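Long-range contact in protein toll (Drosophila melanogaster, PDB 4LXR), which serves as the cell-surface receptor for the cleaved cytokine spaetzle, signalling in antifungal immunity and in setting the dorsal-ventral axis of the embryo: residues V527-C538 with K562-P573. Numbering follows the deposited sequence.
With NAG (2-acetamido-2-deoxy-beta-D-glucopyranose), chain F; NAG (2-acetamido-2-deoxy-beta-D-glucopyranose), chain B.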
ATOM      1  N   VAL A 527      18.959  -4.123  12.220  1.00 66.09           N
ATOM      2  CA  VAL A 527      17.749  -3.314  12.203  1.00 59.01           C
ATOM      3  C   VAL A 527      17.854  -2.206  11.168  1.00 56.32           C
ATOM      4  O   VAL A 527      18.818  -1.453  11.168  1.00 61.74           O
ATOM      5  CB  VAL A 527      17.523  -2.659  13.572  1.00 58.95           C
ATOM      6  CG1 VAL A 527      16.183  -1.929  13.603  1.00 57.71           C
ATOM      7  CG2 VAL A 527      17.598  -3.711  14.674  1.00 60.92           C
ATOM      8  N   HIS A 528      16.865  -2.105  10.285  1.00 54.91           N
ATOM      9  CA  HIS A 528      16.802  -0.999   9.330  1.00 51.36           C
ATOM     10  C   HIS A 528      16.046   0.171   9.934  1.00 53.54           C
ATOM     11  O   HIS A 528      15.017  -0.018  10.582  1.00 59.15           O
ATOM     12  CB  HIS A 528      16.112  -1.428   8.035  1.00 50.88           C
ATOM     13  CG  HIS A 528      16.809  -2.538   7.311  1.00 57.40           C
ATOM     14  ND1 HIS A 528      17.564  -2.330   6.175  1.00 57.45           N
ATOM     15  CD2 HIS A 528      16.862  -3.869   7.558  1.00 60.84           C
ATOM     16  CE1 HIS A 528      18.057  -3.481   5.759  1.00 59.53           C
ATOM     17  NE2 HIS A 528      17.646  -4.431   6.580  1.00 64.66           N
ATOM     18  N   VAL A 529      16.556   1.382   9.726  1.00 58.33           N
ATOM     19  CA  VAL A 529      15.894   2.589  10.221  1.00 51.67           C
ATOM     20  C   VAL A 529      15.820   3.654   9.132  1.00 52.82           C
ATOM     21  O   VAL A 529      16.845   4.088   8.608  1.00 55.55           O
ATOM     22  CB  VAL A 529      16.621   3.200  11.444  1.00 45.63           C
ATOM     23  CG1 VAL A 529      15.810   4.349  12.006  1.00 44.74           C
ATOM     24  CG2 VAL A 529      16.872   2.145  12.516  1.00 44.94           C
ATOM     25  N   ASP A 530      14.605   4.083   8.803  1.00 47.05           N
ATOM     26  CA  ASP A 530      14.413   5.098   7.776  1.00 49.31           C
ATOM     27  C   ASP A 530      14.396   6.498   8.389  1.00 47.93           C
ATOM     28  O   ASP A 530      13.474   6.846   9.116  1.00 47.30           O
ATOM     29  CB  ASP A 530      13.110   4.833   7.018  1.00 46.07           C
ATOM     30  CG  ASP A 530      13.026   5.612   5.725  1.00 52.93           C
ATOM     31  OD1 ASP A 530      13.723   6.642   5.606  1.00 59.74           O
ATOM     32  OD2 ASP A 530      12.261   5.202   4.828  1.00 50.39           O
ATOM     33  N   LEU A 531      15.411   7.300   8.073  1.00 52.98           N
ATOM     34  CA  LEU A 531      15.562   8.635   8.652  1.00 47.96           C
ATOM     35  C   LEU A 531      15.248   9.760   7.670  1.00 48.29           C
ATOM     36  O   LEU A 531      15.511  10.929   7.959  1.00 49.94           O
ATOM     37  CB  LEU A 531      16.979   8.820   9.191  1.00 50.11           C
ATOM     38  CG  LEU A 531      17.391   7.901  10.341  1.00 53.79           C
ATOM     39  CD1 LEU A 531      18.849   8.167  10.755  1.00 42.47           C
ATOM     40  CD2 LEU A 531      16.424   8.073  11.520  1.00 39.54           C
ATOM     41  N   ASN A 532      14.692   9.408   6.515  1.00 45.76           N
ATOM     42  CA  ASN A 532      14.394  10.383   5.465  1.00 49.50           C
ATOM     43  C   ASN A 532      13.423  11.478   5.897  1.00 54.06           C
ATOM     44  O   ASN A 532      12.624  11.281   6.815  1.00 50.18           O
ATOM     45  CB  ASN A 532      13.841   9.672   4.227  1.00 46.25           C
ATOM     46  CG  ASN A 532      14.924   8.962   3.428  1.00 59.78           C
ATOM     47  OD1 ASN A 532      16.112   9.246   3.595  1.00 57.21           O
ATOM     48  ND2 ASN A 532      14.519   8.047   2.549  1.00 49.99           N
ATOM     49  N   ASP A 533      13.494  12.628   5.228  1.00 52.56           N
ATOM     50  CA  ASP A 533      12.522  13.708   5.427  1.00 48.98           C
ATOM     51  C   ASP A 533      12.451  14.220   6.861  1.00 52.41           C
ATOM     52  O   ASP A 533      11.367  14.400   7.415  1.00 52.40           O
ATOM     53  CB  ASP A 533      11.122  13.275   4.976  1.00 48.39           C
ATOM     54  CG  ASP A 533      11.070  12.914   3.513  1.00 54.87           C
ATOM     55  OD1 ASP A 533      11.094  13.838   2.671  1.00 58.95           O
ATOM     56  OD2 ASP A 533      11.000  11.708   3.204  1.00 58.95           O
ATOM     57  N   ASN A 534      13.610  14.442   7.459  1.00 49.44           N
ATOM     58  CA  ASN A 534      13.680  15.103   8.745  1.00 43.14           C
ATOM     59  C   ASN A 534      14.403  16.444   8.618  1.00 45.87           C
ATOM     60  O   ASN A 534      15.268  16.602   7.752  1.00 41.90           O
ATOM     61  CB  ASN A 534      14.352  14.187   9.762  1.00 47.35           C
ATOM     62  CG  ASN A 534      13.367  13.232  10.406  1.00 48.89           C
ATOM     63  OD1 ASN A 534      12.518  13.653  11.196  1.00 46.25           O
ATOM     64  ND2 ASN A 534      13.471  11.946  10.078  1.00 39.66           N
ATOM     65  N   PRO A 535      14.035  17.426   9.459  1.00 47.80           N
ATOM     66  CA  PRO A 535      14.606  18.781   9.354  1.00 48.39           C
ATOM     67  C   PRO A 535      16.010  18.932   9.979  1.00 44.87           C
ATOM     68  O   PRO A 535      16.224  19.764  10.859  1.00 51.09           O
ATOM     69  CB  PRO A 535      13.577  19.643  10.102  1.00 41.25           C
ATOM     70  CG  PRO A 535      13.002  18.717  11.135  1.00 42.72           C
ATOM     71  CD  PRO A 535      12.960  17.351  10.469  1.00 44.95           C
ATOM     72  N   LEU A 536      16.966  18.149   9.502  1.00 42.80           N
ATOM     73  CA  LEU A 536      18.282  18.075  10.132  1.00 47.97           C
ATOM     74  C   LEU A 536      19.060  19.389  10.091  1.00 48.11           C
ATOM     75  O   LEU A 536      19.168  20.026   9.039  1.00 43.73           O
ATOM     76  CB  LEU A 536      19.104  16.970   9.473  1.00 50.80           C
ATOM     77  CG  LEU A 536      20.351  16.514  10.223  1.00 44.96           C
ATOM     78  CD1 LEU A 536      19.964  15.852  11.542  1.00 41.05           C
ATOM     79  CD2 LEU A 536      21.163  15.573   9.355  1.00 43.66           C
ATOM     80  N   VAL A 537      19.576  19.803  11.248  1.00 44.05           N
ATOM     81  CA  VAL A 537      20.465  20.961  11.316  1.00 50.45           C
ATOM     82  C   VAL A 537      21.896  20.471  11.089  1.00 51.57           C
ATOM     83  O   VAL A 537      22.445  19.731  11.909  1.00 51.04           O
ATOM     84  CB  VAL A 537      20.361  21.711  12.672  1.00 43.93           C
ATOM     85  CG1 VAL A 537      21.464  22.759  12.791  1.00 42.51           C
ATOM     86  CG2 VAL A 537      18.985  22.368  12.834  1.00 38.26           C
ATOM     87  N   CYS A 538      22.484  20.853   9.962  1.00 48.79           N
ATOM     88  CA  CYS A 538      23.816  20.375   9.604  1.00 53.28           C
ATOM     89  C   CYS A 538      24.924  21.297  10.106  1.00 52.37           C
ATOM     90  O   CYS A 538      25.489  22.086   9.347  1.00 53.05           O
ATOM     91  CB  CYS A 538      23.925  20.162   8.099  1.00 58.16           C
ATOM     92  SG  CYS A 538      22.796  18.895   7.488  1.00 61.91           S
ATOM     93  N   LYS A 562      21.200  -0.457   9.923  1.00 63.19           N
ATOM     94  CA  LYS A 562      21.391   0.085   8.587  1.00 65.45           C
ATOM     95  C   LYS A 562      20.426   1.253   8.394  1.00 68.26           C
ATOM     96  O   LYS A 562      19.199   1.070   8.360  1.00 68.41           O
ATOM     97  CB  LYS A 562      21.143  -0.996   7.532  1.00 68.64           C
ATOM     98  CG  LYS A 562      21.047  -0.470   6.108  1.00 74.52           C
ATOM     99  CD  LYS A 562      21.087  -1.614   5.103  1.00 81.20           C
ATOM    100  CE  LYS A 562      20.887  -1.116   3.683  1.00 85.05           C
ATOM    101  NZ  LYS A 562      21.827  -0.015   3.348  1.00 88.13           N
ATOM    102  N   LEU A 563      20.985   2.456   8.283  1.00 66.28           N
ATOM    103  CA  LEU A 563      20.186   3.672   8.200  1.00 62.31           C
ATOM    104  C   LEU A 563      19.919   4.047   6.754  1.00 66.02           C
ATOM    105  O   LEU A 563      20.821   4.000   5.917  1.00 70.33           O
ATOM    106  CB  LEU A 563      20.904   4.828   8.896  1.00 56.45           C
ATOM    107  CG  LEU A 563      21.466   4.501  10.275  1.00 54.86           C
ATOM    108  CD1 LEU A 563      22.268   5.676  10.804  1.00 55.10           C
ATOM    109  CD2 LEU A 563      20.335   4.148  11.216  1.00 49.25           C
ATOM    110  N   ARG A 564      18.674   4.414   6.467  1.00 60.17           N
ATOM    111  CA  ARG A 564      18.307   4.925   5.155  1.00 57.50           C
ATOM    112  C   ARG A 564      18.271   6.440   5.221  1.00 57.70           C
ATOM    113  O   ARG A 564      17.459   7.029   5.947  1.00 54.05           O
ATOM    114  CB  ARG A 564      16.952   4.379   4.715  1.00 60.85           C
ATOM    115  CG  ARG A 564      16.406   5.019   3.455  1.00 66.83           C
ATOM    116  CD  ARG A 564      15.356   4.129   2.816  1.00 75.04           C
ATOM    117  NE  ARG A 564      14.241   4.899   2.276  1.00 84.49           N
ATOM    118  CZ  ARG A 564      13.346   4.418   1.420  1.00 91.18           C
ATOM    119  NH1 ARG A 564      13.441   3.164   0.991  1.00 92.71           N
ATOM    120  NH2 ARG A 564      12.360   5.193   0.986  1.00 91.68           N
ATOM    121  N   THR A 565      19.167   7.063   4.469  1.00 51.61           N
ATOM    122  CA  THR A 565      19.381   8.500   4.549  1.00 65.38           C
ATOM    123  C   THR A 565      19.412   9.161   3.179  1.00 65.33           C
ATOM    124  O   THR A 565      19.715  10.346   3.071  1.00 65.99           O
ATOM    125  CB  THR A 565      20.711   8.806   5.244  1.00 57.83           C
ATOM    126  OG1 THR A 565      21.757   8.078   4.591  1.00 63.15           O
ATOM    127  CG2 THR A 565      20.654   8.377   6.698  1.00 55.20           C
ATOM    128  N   ASP A 566      19.084   8.397   2.142  1.00 66.39           N
ATOM    129  CA  ASP A 566      19.183   8.865   0.759  1.00 65.36           C
ATOM    130  C   ASP A 566      18.339  10.111   0.503  1.00 65.51           C
ATOM    131  O   ASP A 566      18.633  10.887  -0.396  1.00 65.60           O
ATOM    132  CB  ASP A 566      18.809   7.748  -0.221  1.00 66.44           C
ATOM    133  CG  ASP A 566      17.305   7.510  -0.299  1.00 73.48           C
ATOM    134  OD1 ASP A 566      16.710   7.064   0.708  1.00 70.13           O
ATOM    135  OD2 ASP A 566      16.719   7.763  -1.372  1.00 77.99           O
ATOM    136  N   ARG A 567      17.291  10.296   1.299  1.00 66.73           N
ATOM    137  CA  ARG A 567      16.478  11.505   1.209  1.00 67.03           C
ATOM    138  C   ARG A 567      16.425  12.244   2.544  1.00 67.47           C
ATOM    139  O   ARG A 567      15.426  12.890   2.876  1.00 67.46           O
ATOM    140  CB  ARG A 567      15.084  11.192   0.657  1.00 69.58           C
ATOM    141  CG  ARG A 567      15.089  10.995  -0.859  1.00 72.74           C
ATOM    142  CD  ARG A 567      13.856  10.278  -1.379  1.00 70.16           C
ATOM    143  NE  ARG A 567      12.628  10.977  -1.024  1.00 81.73           N
ATOM    144  CZ  ARG A 567      11.735  10.520  -0.151  1.00 85.12           C
ATOM    145  NH1 ARG A 567      11.929   9.352   0.449  1.00 89.11           N
ATOM    146  NH2 ARG A 567      10.646  11.227   0.119  1.00 78.47           N
ATOM    147  N   LEU A 568      17.519  12.140   3.302  1.00 65.33           N
ATOM    148  CA  LEU A 568      17.729  12.964   4.490  1.00 58.61           C
ATOM    149  C   LEU A 568      18.558  14.190   4.105  1.00 63.24           C
ATOM    150  O   LEU A 568      19.721  14.077   3.691  1.00 60.59           O
ATOM    151  CB  LEU A 568      18.418  12.175   5.606  1.00 54.89           C
ATOM    152  CG  LEU A 568      18.759  12.992   6.856  1.00 53.08           C
ATOM    153  CD1 LEU A 568      17.515  13.689   7.401  1.00 50.05           C
ATOM    154  CD2 LEU A 568      19.399  12.111   7.917  1.00 44.86           C
ATOM    155  N   VAL A 569      17.943  15.357   4.258  1.00 64.01           N
ATOM    156  CA  VAL A 569      18.424  16.586   3.652  1.00 64.19           C
ATOM    157  C   VAL A 569      18.525  17.702   4.674  1.00 60.46           C
ATOM    158  O   VAL A 569      17.611  17.898   5.471  1.00 64.41           O
ATOM    159  CB  VAL A 569      17.447  17.036   2.550  1.00 67.72           C
ATOM    160  CG1 VAL A 569      17.751  18.449   2.094  1.00 69.12           C
ATOM    161  CG2 VAL A 569      17.498  16.069   1.383  1.00 70.88           C
ATOM    162  N   CYS A 570      19.637  18.431   4.642  1.00 60.44           N
ATOM    163  CA  CYS A 570      19.845  19.571   5.531  1.00 56.75           C
ATOM    164  C   CYS A 570      18.750  20.607   5.390  1.00 54.68           C
ATOM    165  O   CYS A 570      18.380  20.973   4.278  1.00 59.22           O
ATOM    166  CB  CYS A 570      21.184  20.255   5.238  1.00 56.05           C
ATOM    167  SG  CYS A 570      22.597  19.214   5.491  1.00 61.87           S
ATOM    168  N   SER A 571      18.254  21.084   6.526  1.00 55.17           N
ATOM    169  CA  SER A 571      17.304  22.184   6.560  1.00 57.41           C
ATOM    170  C   SER A 571      18.048  23.492   6.860  1.00 57.58           C
ATOM    171  O   SER A 571      17.625  24.576   6.463  1.00 59.67           O
ATOM    172  CB  SER A 571      16.242  21.907   7.626  1.00 61.66           C
ATOM    173  OG  SER A 571      15.384  23.017   7.808  1.00 70.92           O
ATOM    174  N   GLN A 572      19.173  23.369   7.552  1.00 53.56           N
ATOM    175  CA  GLN A 572      19.929  24.516   8.023  1.00 58.89           C
ATOM    176  C   GLN A 572      21.393  24.115   8.141  1.00 56.49           C
ATOM    177  O   GLN A 572      21.682  22.929   8.289  1.00 56.69           O
ATOM    178  CB  GLN A 572      19.407  24.946   9.391  1.00 64.84           C
ATOM    179  CG  GLN A 572      18.491  26.144   9.371  1.00 75.90           C
ATOM    180  CD  GLN A 572      18.411  26.813  10.729  1.00 85.98           C
ATOM    181  OE1 GLN A 572      18.092  26.169  11.731  1.00 89.89           O
ATOM    182  NE2 GLN A 572      18.716  28.110  10.772  1.00 84.15           N
ATOM    183  N   PRO A 573      22.324  25.087   8.062  1.00 53.13           N
ATOM    184  CA  PRO A 573      22.125  26.519   7.803  1.00 56.00           C
ATOM    185  C   PRO A 573      21.927  26.777   6.308  1.00 59.40           C
ATOM    186  O   PRO A 573      22.018  25.835   5.519  1.00 58.48           O
ATOM    187  CB  PRO A 573      23.452  27.136   8.258  1.00 53.89           C
ATOM    188  CG  PRO A 573      24.462  26.087   7.931  1.00 52.54           C
ATOM    189  CD  PRO A 573      23.756  24.761   8.215  1.00 54.68           C
TER
HETATM  190  C1  NAG F   1       8.512   5.288   5.853  1.00 39.22           C
HETATM  191  C2  NAG F   1       8.781   4.418   4.613  1.00 46.78           C
HETATM  192  C3  NAG F   1       8.934   5.289   3.359  1.00 46.39           C
HETATM  193  C4  NAG F   1       7.814   6.319   3.249  1.00 42.76           C
HETATM  194  C5  NAG F   1       7.671   7.059   4.572  1.00 35.98           C
HETATM  195  C6  NAG F   1       6.550   8.073   4.580  1.00 38.09           C
HETATM  196  C7  NAG F   1       9.994   2.277   4.663  1.00 58.78           C
HETATM  197  C8  NAG F   1       8.705   1.633   4.254  1.00 58.31           C
HETATM  198  N2  NAG F   1       9.967   3.606   4.811  1.00 50.71           N
HETATM  199  O3  NAG F   1       8.938   4.443   2.215  1.00 57.94           O
HETATM  200  O4  NAG F   1       8.139   7.314   2.281  1.00 57.21           O
HETATM  201  O5  NAG F   1       7.401   6.119   5.615  1.00 41.60           O
HETATM  202  O6  NAG F   1       5.287   7.441   4.428  1.00 42.13           O
HETATM  203  O7  NAG F   1      11.019   1.628   4.843  1.00 64.94           O
HETATM  204  C1  NAG B   2       7.878   7.027   0.900  1.00 62.91           C
HETATM  205  C2  NAG B   2       7.793   8.369   0.184  1.00 57.85           C
HETATM  206  C3  NAG B   2       7.582   8.162  -1.312  1.00 65.72           C
HETATM  207  C4  NAG B   2       8.630   7.218  -1.892  1.00 76.63           C
HETATM  208  C5  NAG B   2       8.731   5.939  -1.062  1.00 74.47           C
HETATM  209  C6  NAG B   2       9.890   5.059  -1.474  1.00 68.92           C
HETATM  210  C7  NAG B   2       6.919  10.167   1.628  1.00 57.23           C
HETATM  211  C8  NAG B   2       5.696  10.925   2.046  1.00 55.07           C
HETATM  212  N2  NAG B   2       6.722   9.195   0.732  1.00 55.79           N
HETATM  213  O3  NAG B   2       7.623   9.424  -1.971  1.00 64.94           O
HETATM  214  O4  NAG B   2       8.238   6.855  -3.212  1.00 91.41           O
HETATM  215  O5  NAG B   2       8.926   6.254   0.324  1.00 74.26           O
HETATM  216  O6  NAG B   2      10.283   4.184  -0.426  1.00 69.76           O
HETATM  217  O7  NAG B   2       8.030  10.417   2.094  1.00 57.07           O
HETATM  218  O   HOH W   1      11.855   7.275   3.017  1.00 46.15           O
HETATM  219  O   HOH W   2      15.603  15.282   5.325  1.00 46.76           O
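Asp530 and Arg564 both carry CG trans to the backbone N (chi1 -165° and 172°), which lays their side chains alongside each other, pointing the same way, on neighbouring parallel strands. Here the leucine-rich-repeat solenoid of the Toll ectodomain passes into its first C-terminal cap: strand 562-564 adds to strand 527-530, and Arg564 N bonds Val529 O at 2.8 Å. Asp530 OD2 lies over one face of the guanidinium, 3.2 Å from Arg564 NE, a salt bridge of charge alone. Long and rich in N-H groups, Arg564 also donates from NH2 to O6 of the chain B N-acetylglucosamine at 2.7 Å. Asp530 OD2 accepts from N2 of the chain F N-acetylglucosamine; the two linked sugars begin one N-linked glycan. Asn532, an amide able to give and take, suits its place beside loop 565-567: OD1 accepts Arg567 N from above its carbonyl plane, and ND2 donates to Asp566 OD1 at 3.0 Å. Buried, branched Leu568 packs against both Phe545 of helix 543-549 and Leu536, its CD2 4.1 Å from Leu536 CD2. Farther along, Leu536 O receives Ser571 N, and a disulfide locks the cap, Cys538 SG to Cys570 SG at 2.0 Å with chi3 -93°.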